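Local coordinates for chromosomal replication initiator protein DnaA (Helicobacter pylori, PDB 2WP0) that probably binds the bacterial replication origin in its ATP-bound form to start chromosome replication once per cell cycle, its N-terminal domain I serving oligomerization and regulator binding, at residues K20-L23 against I24-E27; A49-Q52 against V53-T56. One frame throughout, in Å; residues are numbered along the deposited sequence.

Contact 1: residues K20-L23 against I24-E27; sequences KVSL and IEYE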
# COMPACT_ATOMS: atom_id res chain seq x y z
N LYS D 20 -32.50 10.19 20.44
CA LYS D 20 -31.28 9.89 19.69
C LYS D 20 -30.13 9.27 20.51
O LYS D 20 -29.00 9.21 20.04
CB LYS D 20 -30.80 11.13 18.92
CG LYS D 20 -30.10 10.81 17.58
CD LYS D 20 -31.10 10.59 16.45
CE LYS D 20 -30.41 10.15 15.16
NZ LYS D 20 -29.38 11.13 14.68
N VAL D 21 -30.43 8.80 21.72
CA VAL D 21 -29.44 8.07 22.53
C VAL D 21 -29.87 6.66 22.99
O VAL D 21 -30.83 6.50 23.75
CB VAL D 21 -28.99 8.86 23.77
CG1 VAL D 21 -30.16 9.61 24.38
CG2 VAL D 21 -28.37 7.92 24.79
N SER D 22 -29.13 5.66 22.54
CA SER D 22 -29.45 4.27 22.84
C SER D 22 -29.02 3.87 24.23
O SER D 22 -28.24 4.57 24.88
CB SER D 22 -28.76 3.35 21.86
OG SER D 22 -27.42 3.16 22.23
N LEU D 23 -29.51 2.72 24.69
CA LEU D 23 -29.23 2.25 26.05
C LEU D 23 -27.76 1.98 26.23
O LEU D 23 -27.17 2.39 27.22
CB LEU D 23 -30.04 1.00 26.38
CG LEU D 23 -30.10 0.69 27.87
CD1 LEU D 23 -30.92 1.74 28.61
CD2 LEU D 23 -30.64 -0.71 28.12
N ILE D 24 -27.15 1.29 25.28
CA ILE D 24 -25.71 1.06 25.35
C ILE D 24 -24.92 2.37 25.33
O ILE D 24 -23.89 2.48 25.99
CB ILE D 24 -25.19 0.13 24.24
CG1 ILE D 24 -25.56 0.67 22.85
CG2 ILE D 24 -25.72 -1.28 24.43
CD1 ILE D 24 -24.61 1.76 22.28
N GLU D 25 -25.39 3.36 24.56
CA GLU D 25 -24.69 4.64 24.48
C GLU D 25 -24.73 5.34 25.84
O GLU D 25 -23.75 5.94 26.29
CB GLU D 25 -25.30 5.54 23.40
CG GLU D 25 -24.82 5.28 21.98
CD GLU D 25 -25.52 6.17 20.96
OE1 GLU D 25 -24.82 6.86 20.17
OE2 GLU D 25 -26.78 6.19 20.96
N TYR D 26 -25.88 5.27 26.49
CA TYR D 26 -26.05 5.88 27.79
C TYR D 26 -25.13 5.18 28.77
O TYR D 26 -24.48 5.82 29.61
CB TYR D 26 -27.49 5.77 28.26
CG TYR D 26 -27.68 6.22 29.69
CD1 TYR D 26 -27.65 5.32 30.75
CD2 TYR D 26 -27.87 7.57 29.98
CE1 TYR D 26 -27.81 5.74 32.05
CE2 TYR D 26 -28.03 8.00 31.29
CZ TYR D 26 -28.00 7.09 32.32
OH TYR D 26 -28.18 7.52 33.62
N GLU D 27 -25.08 3.85 28.65
CA GLU D 27 -24.34 3.00 29.58
C GLU D 27 -22.84 3.18 29.41
O GLU D 27 -22.12 3.55 30.34
CB GLU D 27 -24.70 1.53 29.35
CG GLU D 27 -24.86 0.75 30.63
CD GLU D 27 -26.29 0.77 31.16
OE1 GLU D 27 -27.17 0.16 30.51
OE2 GLU D 27 -26.54 1.39 32.23

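Contact 2: residues A49-Q52 against V53-T56; sequences APNQ and VLCT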
# COMPACT_ATOMS: atom_id res chain seq x y z
N ALA D 49 -15.39 13.66 33.04
CA ALA D 49 -15.30 12.29 32.56
C ALA D 49 -14.02 11.70 33.14
O ALA D 49 -13.02 12.39 33.32
CB ALA D 49 -15.28 12.25 31.04
N PRO D 50 -14.05 10.40 33.44
CA PRO D 50 -12.96 9.74 34.17
C PRO D 50 -11.64 9.93 33.45
O PRO D 50 -10.62 10.15 34.09
CB PRO D 50 -13.35 8.27 34.11
CG PRO D 50 -14.80 8.26 33.77
CD PRO D 50 -15.05 9.45 32.94
N ASN D 51 -11.66 9.84 32.13
CA ASN D 51 -10.43 9.94 31.37
C ASN D 51 -10.55 10.76 30.08
O ASN D 51 -11.64 11.24 29.72
CB ASN D 51 -9.92 8.54 31.06
CG ASN D 51 -10.94 7.73 30.32
OD1 ASN D 51 -11.30 8.04 29.19
ND2 ASN D 51 -11.44 6.68 30.96
N GLN D 52 -9.43 10.90 29.39
CA GLN D 52 -9.33 11.75 28.22
C GLN D 52 -10.11 11.27 26.99
O GLN D 52 -10.81 12.07 26.35
CB GLN D 52 -7.87 11.95 27.84
CG GLN D 52 -7.66 12.99 26.75
CD GLN D 52 -8.24 14.34 27.10
OE1 GLN D 52 -7.89 14.94 28.12
NE2 GLN D 52 -9.14 14.83 26.26
N VAL D 53 -9.98 9.99 26.63
CA VAL D 53 -10.72 9.46 25.49
C VAL D 53 -12.22 9.64 25.69
O VAL D 53 -12.94 10.00 24.75
CB VAL D 53 -10.44 7.98 25.26
CG1 VAL D 53 -11.47 7.38 24.30
CG2 VAL D 53 -9.06 7.79 24.73
N LEU D 54 -12.71 9.41 26.91
CA LEU D 54 -14.14 9.64 27.19
C LEU D 54 -14.49 11.11 27.06
O LEU D 54 -15.47 11.46 26.39
CB LEU D 54 -14.55 9.10 28.57
CG LEU D 54 -14.93 7.64 28.36
CD1 LEU D 54 -14.49 6.67 29.44
CD2 LEU D 54 -16.34 7.40 27.83
N CYS D 55 -13.68 11.97 27.68
CA CYS D 55 -13.90 13.40 27.57
C CYS D 55 -13.95 13.82 26.10
O CYS D 55 -14.76 14.67 25.71
CB CYS D 55 -12.83 14.19 28.33
SG CYS D 55 -12.94 16.01 28.14
N THR D 56 -13.11 13.20 25.27
CA THR D 56 -13.02 13.58 23.87
C THR D 56 -14.12 12.98 23.00
O THR D 56 -14.72 13.67 22.18
CB THR D 56 -11.65 13.22 23.28
OG1 THR D 56 -10.66 14.07 23.87
CG2 THR D 56 -11.62 13.42 21.77

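Contact 1: residues K20-L23 against I24-E27
Ser22 lies over the aliphatic part of Glu25, its OG near both CB and CG of the glutamate, and the two residues form a capping box at the start of helix 23-30 in domain I of DnaA. The box closes through two backbone amides. Glu25 N donates to Ser22 OG at 3.1 Å, the N-cap bond. In return, Ser22 N donates to Glu25 OE2 at 2.9 Å and 177°, almost straight, onto the anti lone pair, the one turned away from OE1. Both first torsions serve this exchange: the serine OG sits between its own N and carbonyl carbon (chi1 80°), facing the first turn, while Glu25 CG stands opposite its carbonyl carbon and beside its N (chi1 -83°), which sends the extended chain back alongside Ser22. A weak bond from Ser22 OG to Glu25 OE2, 3.3 Å, adds a third link, so OE2 has one firm donor and one weak one. The other carboxylate oxygen, OE1, is bonded to Tyr62 OH on helix 52-71, so the buried acid joins the cap to the neighbouring helix. OE1 also lies close to an acidic side chain of another protein chain, which could favour a proton on one of the acids.

The helical bonds begin at once, Tyr26 N to Ser22 O and Glu27 N to Leu23 O, both at 2.9 Å. The buried Val21 supplies a hydrophobic neighbour to the box: its side chain crosses that of Glu25 at an angle, with CG2 near Glu25 CB and Tyr26 CB. The Tyr26 ring itself turns away toward Leu12 and Lys16 of helix 6-16. Leu23 and Glu27 run side by side in the same direction, one turn apart, with Leu23 CG 4.0 Å from Glu27 OE1.

Contact 2: residues A49-Q52 against V53-T56
Asn51 and Leu54 cross at a slant at the start of helix 52-71, the amide of the N-cap asparagine lying against the leucine branch. With Asn51 CG held between its own N and carbonyl carbon (chi1 57°), OD1 turns back to the first turn and accepts from Leu54 N at 3.0 Å. The C=O...N angle of 162° places that donor nearly in line with the side-chain carbonyl. The other end of the amide rests on the same residue, ND2 approaching Leu54 CD1. Asn51 O takes up the first helical bond, from Cys55 N.

A second slanting pair, Gln52 and Thr56, stands one turn apart. Gln52 bends at chi2, which carries its amide forward along the helix, and NE2 donates to Thr56 OG1 at 2.9 Å. The hydroxyl oxygen lies only 4° out of the amide plane.

Ala49, coming off the sheet just before the helix, points its CB at the helix and meets Leu54 CB and Cys55 CB, each at 4.1 Å, while its backbone pairs with Glu88 of strand 84-89. Cys55 in turn packs on Ile87 and Val89 of that strand. The chemistry therefore divides: the Asn51 amide oxygen satisfies a first-turn N-H and the Gln52 amide nitrogen donates to a hydroxyl oxygen, whereas apolar contacts seat the helix start against the sheet.

Overall arrangement
Both contacts are helix starts within domain I, met in series along the chain, with centres about 17 Å apart and nearest atoms about 7 Å apart. Contact 1 is nearer the surface, with four exposed residues and two buried, against one exposed and three buried in contact 2. Contact 1 follows a loop between two helices and contact 2 a sheet strand, so the elements they lean on differ: helices 6-16 and 52-71, and strand 84-89. The cap of residues 20-27 is reciprocal, pairing a serine with a carboxylate; that of residues 49-56 is one-way, from a single neutral amide oxygen, the Gln52-Thr56 bond standing apart. Helix 52-71 is common to both, starting in contact 2 and supplying Tyr62 to contact 1.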